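Local atomic coordinates of arginase (Thermus thermophilus, PDB entry 2EF5), a protein that probably hydrolyses L-arginine to L-ornithine and urea with the help of two manganese ions in each subunit. Residues A242-V255 and L277-I289. Sequence-based numbering, arbitrary orientation.
Sequences AHLLMEILAESGRV and LVGLALSLLGKRI. With GAI (guanidine), chain I.
With chi1 of -82°, the ring of His243 lies beside its own backbone N, and the hydroxyl of Ser283, likewise turned beside its backbone N (chi1 -66°), meets it at the edge. His243 ND1 donates to Ser283 OG at 2.9 Å, with the acceptor almost in the ring plane. Leu280 CD2 sits squarely over one ring face, 3.6 Å from the His243 centroid, a CH-pi contact, so edge and face together limit the rotation of the ring. The same methyl packs on Ala242 CB and Met246 CG. Farther along, Met246 SD lies 4.0 Å from Leu284 CB, while Leu284 CD1 reaches Leu249 CB and Val255 CG2.

These are neighbouring helices of the arginase alpha/beta fold, running roughly parallel at 28° on one side of its parallel sheet; Leu249 and Leu284 both rest on Val214 of strand 212-217. Small Ala250, its CB against the carbonyls of Ser283 and Leu284, and Ser283, its CB against Met246 CB, are consistent with the 7.9 Å axis separation. Gly286 is the C-prime residue of the Schellman motif ending helix 272-284.

On the more open flank, Glu247 OE1 and OE2 accept from N1 and N3 of a guanidine, whose pocket His243, Leu244, Ile289 and Arg240 complete; Leu280's side chain is about 13 Å from a manganese ion, so this is not the metal site. Ser283 OG donates to a water that donates to Glu247 OE2 and Lys287 O, relaying histidine to carboxylate.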
ATOM      1  N   ALA A 242     -28.166 -12.221  -9.315  1.00 15.20           N
ATOM      2  CA  ALA A 242     -28.879 -11.358 -10.253  1.00 15.66           C
ATOM      3  C   ALA A 242     -30.287 -11.051  -9.752  1.00 14.46           C
ATOM      4  O   ALA A 242     -30.750  -9.915  -9.850  1.00 15.86           O
ATOM      5  CB  ALA A 242     -28.930 -12.008 -11.645  1.00 14.35           C
ATOM      6  N   HIS A 243     -30.983 -12.052  -9.217  1.00 14.54           N
ATOM      7  CA  HIS A 243     -32.327 -11.795  -8.717  1.00 15.32           C
ATOM      8  C   HIS A 243     -32.266 -10.892  -7.486  1.00 15.88           C
ATOM      9  O   HIS A 243     -33.088  -9.987  -7.341  1.00 15.50           O
ATOM     10  CB  HIS A 243     -33.061 -13.106  -8.405  1.00 16.13           C
ATOM     11  CG  HIS A 243     -33.670 -13.749  -9.612  1.00 16.01           C
ATOM     12  ND1 HIS A 243     -34.841 -13.294 -10.184  1.00 17.01           N
ATOM     13  CD2 HIS A 243     -33.250 -14.779 -10.378  1.00 17.84           C
ATOM     14  CE1 HIS A 243     -35.114 -14.022 -11.252  1.00 17.79           C
ATOM     15  NE2 HIS A 243     -34.167 -14.929 -11.397  1.00 18.33           N
ATOM     16  N   LEU A 244     -31.288 -11.112  -6.612  1.00 15.22           N
ATOM     17  CA  LEU A 244     -31.169 -10.263  -5.427  1.00 17.23           C
ATOM     18  C   LEU A 244     -30.978  -8.800  -5.837  1.00 17.76           C
ATOM     19  O   LEU A 244     -31.626  -7.903  -5.299  1.00 17.38           O
ATOM     20  CB  LEU A 244     -29.989 -10.688  -4.551  1.00 15.74           C
ATOM     21  CG  LEU A 244     -29.848  -9.794  -3.311  1.00 17.15           C
ATOM     22  CD1 LEU A 244     -31.080  -9.962  -2.419  1.00 16.94           C
ATOM     23  CD2 LEU A 244     -28.590 -10.154  -2.548  1.00 17.45           C
ATOM     24  N   LEU A 245     -30.080  -8.565  -6.788  1.00 17.05           N
ATOM     25  CA  LEU A 245     -29.826  -7.211  -7.268  1.00 18.18           C
ATOM     26  C   LEU A 245     -31.113  -6.562  -7.761  1.00 18.23           C
ATOM     27  O   LEU A 245     -31.405  -5.406  -7.431  1.00 18.83           O
ATOM     28  CB  LEU A 245     -28.802  -7.225  -8.402  1.00 18.76           C
ATOM     29  CG  LEU A 245     -28.514  -5.853  -9.020  1.00 19.21           C
ATOM     30  CD1 LEU A 245     -27.959  -4.907  -7.955  1.00 18.22           C
ATOM     31  CD2 LEU A 245     -27.531  -6.018 -10.159  1.00 20.53           C
ATOM     32  N   MET A 246     -31.877  -7.306  -8.554  1.00 16.94           N
ATOM     33  CA  MET A 246     -33.134  -6.802  -9.086  1.00 17.15           C
ATOM     34  C   MET A 246     -34.142  -6.516  -7.977  1.00 17.57           C
ATOM     35  O   MET A 246     -34.820  -5.492  -8.008  1.00 16.24           O
ATOM     36  CB  MET A 246     -33.742  -7.805 -10.079  1.00 16.65           C
ATOM     37  CG  MET A 246     -32.926  -8.050 -11.331  1.00 17.26           C
ATOM     38  SD  MET A 246     -32.630  -6.576 -12.355  1.00 21.81           S
ATOM     39  CE  MET A 246     -30.933  -6.232 -11.971  1.00 17.98           C
ATOM     40  N   GLU A 247     -34.241  -7.414  -7.000  1.00 16.92           N
ATOM     41  CA  GLU A 247     -35.196  -7.238  -5.908  1.00 17.84           C
ATOM     42  C   GLU A 247     -34.878  -6.025  -5.033  1.00 18.23           C
ATOM     43  O   GLU A 247     -35.785  -5.306  -4.603  1.00 17.74           O
ATOM     44  CB  GLU A 247     -35.255  -8.501  -5.036  1.00 18.76           C
ATOM     45  CG  GLU A 247     -35.607  -9.774  -5.805  1.00 19.89           C
ATOM     46  CD  GLU A 247     -35.412 -11.033  -4.971  1.00 20.54           C
ATOM     47  OE1 GLU A 247     -34.451 -11.084  -4.183  1.00 18.98           O
ATOM     48  OE2 GLU A 247     -36.203 -11.984  -5.116  1.00 23.66           O
ATOM     49  N   ILE A 248     -33.598  -5.786  -4.769  1.00 15.90           N
ATOM     50  CA  ILE A 248     -33.233  -4.649  -3.939  1.00 18.18           C
ATOM     51  C   ILE A 248     -33.471  -3.344  -4.702  1.00 19.15           C
ATOM     52  O   ILE A 248     -33.903  -2.354  -4.121  1.00 19.25           O
ATOM     53  CB  ILE A 248     -31.771  -4.758  -3.458  1.00 17.91           C
ATOM     54  CG1 ILE A 248     -31.632  -5.968  -2.522  1.00 16.85           C
ATOM     55  CG2 ILE A 248     -31.365  -3.489  -2.726  1.00 20.30           C
ATOM     56  CD1 ILE A 248     -30.216  -6.216  -1.992  1.00 18.40           C
ATOM     57  N   LEU A 249     -33.211  -3.341  -6.005  1.00 20.09           N
ATOM     58  CA  LEU A 249     -33.459  -2.145  -6.800  1.00 21.45           C
ATOM     59  C   LEU A 249     -34.972  -1.921  -6.845  1.00 22.78           C
ATOM     60  O   LEU A 249     -35.443  -0.779  -6.767  1.00 22.56           O
ATOM     61  CB  LEU A 249     -32.903  -2.296  -8.223  1.00 20.78           C
ATOM     62  CG  LEU A 249     -31.373  -2.373  -8.339  1.00 21.32           C
ATOM     63  CD1 LEU A 249     -30.969  -2.590  -9.796  1.00 20.56           C
ATOM     64  CD2 LEU A 249     -30.739  -1.102  -7.792  1.00 21.62           C
ATOM     65  N   ALA A 250     -35.733  -3.008  -6.952  1.00 24.03           N
ATOM     66  CA  ALA A 250     -37.186  -2.908  -6.989  1.00 26.28           C
ATOM     67  C   ALA A 250     -37.725  -2.279  -5.704  1.00 27.48           C
ATOM     68  O   ALA A 250     -38.607  -1.420  -5.757  1.00 27.78           O
ATOM     69  CB  ALA A 250     -37.802  -4.289  -7.192  1.00 26.12           C
ATOM     70  N   GLU A 251     -37.190  -2.706  -4.559  1.00 27.66           N
ATOM     71  CA  GLU A 251     -37.624  -2.195  -3.250  1.00 28.72           C
ATOM     72  C   GLU A 251     -37.516  -0.675  -3.136  1.00 28.09           C
ATOM     73  O   GLU A 251     -38.315  -0.043  -2.449  1.00 28.94           O
ATOM     74  CB  GLU A 251     -36.804  -2.819  -2.108  1.00 31.20           C
ATOM     75  CG  GLU A 251     -37.026  -4.311  -1.866  1.00 37.15           C
ATOM     76  CD  GLU A 251     -36.219  -4.850  -0.679  1.00 40.36           C
ATOM     77  OE1 GLU A 251     -35.174  -4.252  -0.328  1.00 41.80           O
ATOM     78  OE2 GLU A 251     -36.622  -5.884  -0.106  1.00 43.31           O
ATOM     79  N   SER A 252     -36.521  -0.091  -3.799  1.00 27.78           N
ATOM     80  CA  SER A 252     -36.313   1.356  -3.750  1.00 26.80           C
ATOM     81  C   SER A 252     -37.522   2.088  -4.311  1.00 26.31           C
ATOM     82  O   SER A 252     -37.797   3.220  -3.929  1.00 27.13           O
ATOM     83  CB  SER A 252     -35.086   1.756  -4.566  1.00 26.08           C
ATOM     84  OG  SER A 252     -35.391   1.722  -5.952  1.00 25.72           O
ATOM     85  N   GLY A 253     -38.230   1.440  -5.229  1.00 25.76           N
ATOM     86  CA  GLY A 253     -39.403   2.050  -5.830  1.00 24.83           C
ATOM     87  C   GLY A 253     -39.049   3.165  -6.799  1.00 25.34           C
ATOM     88  O   GLY A 253     -39.929   3.881  -7.278  1.00 25.76           O
ATOM     89  N   ARG A 254     -37.761   3.302  -7.103  1.00 24.45           N
ATOM     90  CA  ARG A 254     -37.290   4.344  -8.003  1.00 24.87           C
ATOM     91  C   ARG A 254     -36.965   3.913  -9.434  1.00 25.05           C
ATOM     92  O   ARG A 254     -36.629   4.759 -10.266  1.00 26.12           O
ATOM     93  CB  ARG A 254     -36.062   5.028  -7.402  1.00 27.59           C
ATOM     94  CG  ARG A 254     -36.362   5.904  -6.190  1.00 28.64           C
ATOM     95  CD  ARG A 254     -35.160   6.759  -5.830  1.00 28.94           C
ATOM     96  NE  ARG A 254     -34.152   6.074  -5.017  1.00 29.86           N
ATOM     97  CZ  ARG A 254     -32.864   5.990  -5.338  1.00 28.25           C
ATOM     98  NH1 ARG A 254     -32.420   6.535  -6.462  1.00 27.94           N
ATOM     99  NH2 ARG A 254     -32.008   5.395  -4.519  1.00 29.24           N
ATOM    100  N   VAL A 255     -37.058   2.618  -9.734  1.00 23.47           N
ATOM    101  CA  VAL A 255     -36.762   2.153 -11.089  1.00 21.24           C
ATOM    102  C   VAL A 255     -37.890   2.577 -12.032  1.00 20.87           C
ATOM    103  O   VAL A 255     -39.063   2.301 -11.773  1.00 19.41           O
ATOM    104  CB  VAL A 255     -36.580   0.612 -11.133  1.00 21.98           C
ATOM    105  CG1 VAL A 255     -36.339   0.150 -12.569  1.00 19.29           C
ATOM    106  CG2 VAL A 255     -35.401   0.208 -10.259  1.00 20.75           C
ATOM    107  N   LEU A 277     -33.500 -13.633 -18.396  1.00 16.14           N
ATOM    108  CA  LEU A 277     -33.747 -12.198 -18.377  1.00 16.58           C
ATOM    109  C   LEU A 277     -35.201 -11.837 -18.123  1.00 15.86           C
ATOM    110  O   LEU A 277     -35.487 -10.823 -17.501  1.00 16.29           O
ATOM    111  CB  LEU A 277     -33.268 -11.551 -19.678  1.00 17.85           C
ATOM    112  CG  LEU A 277     -31.876 -10.914 -19.592  1.00 18.61           C
ATOM    113  CD1 LEU A 277     -30.844 -11.966 -19.237  1.00 20.68           C
ATOM    114  CD2 LEU A 277     -31.525 -10.265 -20.923  1.00 20.27           C
ATOM    115  N   VAL A 278     -36.129 -12.643 -18.616  1.00 15.22           N
ATOM    116  CA  VAL A 278     -37.525 -12.340 -18.356  1.00 16.04           C
ATOM    117  C   VAL A 278     -37.761 -12.447 -16.848  1.00 14.62           C
ATOM    118  O   VAL A 278     -38.409 -11.587 -16.252  1.00 14.77           O
ATOM    119  CB  VAL A 278     -38.474 -13.301 -19.098  1.00 15.02           C
ATOM    120  CG1 VAL A 278     -39.886 -13.134 -18.569  1.00 16.98           C
ATOM    121  CG2 VAL A 278     -38.441 -13.005 -20.593  1.00 13.30           C
ATOM    122  N   GLY A 279     -37.216 -13.492 -16.233  1.00 14.35           N
ATOM    123  CA  GLY A 279     -37.391 -13.668 -14.805  1.00 14.36           C
ATOM    124  C   GLY A 279     -36.808 -12.495 -14.042  1.00 16.23           C
ATOM    125  O   GLY A 279     -37.388 -12.043 -13.050  1.00 16.42           O
ATOM    126  N   LEU A 280     -35.661 -11.998 -14.496  1.00 15.53           N
ATOM    127  CA  LEU A 280     -35.021 -10.871 -13.833  1.00 16.35           C
ATOM    128  C   LEU A 280     -35.874  -9.618 -13.983  1.00 16.54           C
ATOM    129  O   LEU A 280     -35.963  -8.825 -13.053  1.00 17.45           O
ATOM    130  CB  LEU A 280     -33.609 -10.643 -14.388  1.00 16.11           C
ATOM    131  CG  LEU A 280     -32.622 -11.747 -13.998  1.00 15.79           C
ATOM    132  CD1 LEU A 280     -31.301 -11.582 -14.748  1.00 16.56           C
ATOM    133  CD2 LEU A 280     -32.388 -11.700 -12.494  1.00 14.00           C
ATOM    134  N   ALA A 281     -36.513  -9.443 -15.133  1.00 16.13           N
ATOM    135  CA  ALA A 281     -37.378  -8.277 -15.325  1.00 17.36           C
ATOM    136  C   ALA A 281     -38.530  -8.334 -14.320  1.00 17.98           C
ATOM    137  O   ALA A 281     -38.906  -7.317 -13.735  1.00 19.06           O
ATOM    138  CB  ALA A 281     -37.935  -8.243 -16.744  1.00 16.96           C
ATOM    139  N   LEU A 282     -39.089  -9.525 -14.116  1.00 18.85           N
ATOM    140  CA  LEU A 282     -40.198  -9.683 -13.181  1.00 18.98           C
ATOM    141  C   LEU A 282     -39.768  -9.271 -11.770  1.00 19.74           C
ATOM    142  O   LEU A 282     -40.498  -8.560 -11.071  1.00 20.12           O
ATOM    143  CB  LEU A 282     -40.701 -11.129 -13.196  1.00 17.93           C
ATOM    144  CG  LEU A 282     -41.198 -11.660 -14.551  1.00 19.44           C
ATOM    145  CD1 LEU A 282     -41.624 -13.122 -14.384  1.00 20.43           C
ATOM    146  CD2 LEU A 282     -42.361 -10.806 -15.074  1.00 18.20           C
ATOM    147  N   SER A 283     -38.580  -9.700 -11.355  1.00 19.06           N
ATOM    148  CA  SER A 283     -38.095  -9.332 -10.031  1.00 19.90           C
ATOM    149  C   SER A 283     -37.883  -7.826  -9.945  1.00 20.89           C
ATOM    150  O   SER A 283     -38.181  -7.205  -8.922  1.00 22.29           O
ATOM    151  CB  SER A 283     -36.779 -10.038  -9.713  1.00 20.23           C
ATOM    152  OG  SER A 283     -36.960 -11.434  -9.609  1.00 18.74           O
ATOM    153  N   LEU A 284     -37.361  -7.233 -11.012  1.00 20.61           N
ATOM    154  CA  LEU A 284     -37.128  -5.796 -11.009  1.00 20.17           C
ATOM    155  C   LEU A 284     -38.443  -5.040 -10.897  1.00 20.70           C
ATOM    156  O   LEU A 284     -38.495  -3.946 -10.330  1.00 20.19           O
ATOM    157  CB  LEU A 284     -36.390  -5.367 -12.279  1.00 19.85           C
ATOM    158  CG  LEU A 284     -35.991  -3.890 -12.325  1.00 22.40           C
ATOM    159  CD1 LEU A 284     -34.981  -3.597 -11.231  1.00 20.63           C
ATOM    160  CD2 LEU A 284     -35.398  -3.557 -13.685  1.00 20.81           C
ATOM    161  N   LEU A 285     -39.507  -5.618 -11.445  1.00 21.07           N
ATOM    162  CA  LEU A 285     -40.814  -4.982 -11.388  1.00 21.90           C
ATOM    163  C   LEU A 285     -41.694  -5.388 -10.198  1.00 21.93           C
ATOM    164  O   LEU A 285     -42.908  -5.219 -10.226  1.00 22.18           O
ATOM    165  CB  LEU A 285     -41.555  -5.201 -12.711  1.00 23.46           C
ATOM    166  CG  LEU A 285     -41.241  -4.101 -13.740  1.00 27.09           C
ATOM    167  CD1 LEU A 285     -39.743  -4.055 -14.035  1.00 27.88           C
ATOM    168  CD2 LEU A 285     -42.023  -4.354 -15.006  1.00 29.75           C
ATOM    169  N   GLY A 286     -41.087  -5.927  -9.148  1.00 22.70           N
ATOM    170  CA  GLY A 286     -41.872  -6.265  -7.973  1.00 25.74           C
ATOM    171  C   GLY A 286     -42.184  -7.702  -7.601  1.00 26.35           C
ATOM    172  O   GLY A 286     -42.708  -7.943  -6.509  1.00 26.86           O
ATOM    173  N   LYS A 287     -41.888  -8.663  -8.472  1.00 27.23           N
ATOM    174  CA  LYS A 287     -42.179 -10.050  -8.124  1.00 27.26           C
ATOM    175  C   LYS A 287     -41.307 -10.433  -6.935  1.00 28.20           C
ATOM    176  O   LYS A 287     -40.097 -10.205  -6.940  1.00 27.40           O
ATOM    177  CB  LYS A 287     -41.900 -10.998  -9.300  1.00 25.93           C
ATOM    178  CG  LYS A 287     -42.399 -12.430  -9.058  1.00 26.64           C
ATOM    179  CD  LYS A 287     -42.286 -13.319 -10.299  1.00 28.53           C
ATOM    180  CE  LYS A 287     -42.895 -14.703 -10.044  1.00 30.20           C
ATOM    181  NZ  LYS A 287     -42.756 -15.624 -11.216  1.00 33.56           N
ATOM    182  N   ARG A 288     -41.934 -10.997  -5.910  1.00 28.56           N
ATOM    183  CA  ARG A 288     -41.217 -11.416  -4.718  1.00 30.78           C
ATOM    184  C   ARG A 288     -41.704 -12.775  -4.237  1.00 30.00           C
ATOM    185  O   ARG A 288     -42.840 -13.159  -4.504  1.00 28.60           O
ATOM    186  CB  ARG A 288     -41.388 -10.361  -3.627  1.00 33.46           C
ATOM    187  CG  ARG A 288     -40.631  -9.092  -3.950  1.00 38.70           C
ATOM    188  CD  ARG A 288     -41.331  -7.849  -3.449  1.00 42.58           C
ATOM    189  NE  ARG A 288     -41.517  -7.864  -2.002  1.00 45.75           N
ATOM    190  CZ  ARG A 288     -42.621  -8.276  -1.392  1.00 47.08           C
ATOM    191  NH1 ARG A 288     -43.655  -8.710  -2.101  1.00 47.78           N
ATOM    192  NH2 ARG A 288     -42.689  -8.254  -0.068  1.00 47.58           N
ATOM    193  N   ILE A 289     -40.823 -13.499  -3.547  1.00 29.67           N
ATOM    194  CA  ILE A 289     -41.133 -14.826  -3.015  1.00 31.78           C
ATOM    195  C   ILE A 289     -42.181 -14.673  -1.929  1.00 32.72           C
ATOM    196  O   ILE A 289     -43.203 -15.349  -1.940  1.00 32.08           O
ATOM    197  CB  ILE A 289     -39.910 -15.476  -2.377  1.00 30.34           C
ATOM    198  CG1 ILE A 289     -38.812 -15.650  -3.427  1.00 31.35           C
ATOM    199  CG2 ILE A 289     -40.313 -16.817  -1.761  1.00 32.40           C
ATOM    200  CD1 ILE A 289     -37.475 -16.072  -2.822  1.00 29.06           C
TER
HETATM  201  C   GAI I1001     -33.585 -14.518  -4.693  1.00 21.65           C
HETATM  202  N1  GAI I1001     -33.094 -13.418  -4.101  1.00 20.48           N
HETATM  203  N2  GAI I1001     -32.848 -15.630  -4.733  1.00 20.54           N
HETATM  204  N3  GAI I1001     -34.807 -14.501  -5.238  1.00 21.94           N
HETATM  205  O   HOH W   1     -38.076 -12.207  -3.007  1.00 23.91           O
HETATM  206  O   HOH W   2     -37.896 -12.016  -7.130  1.00 27.56           O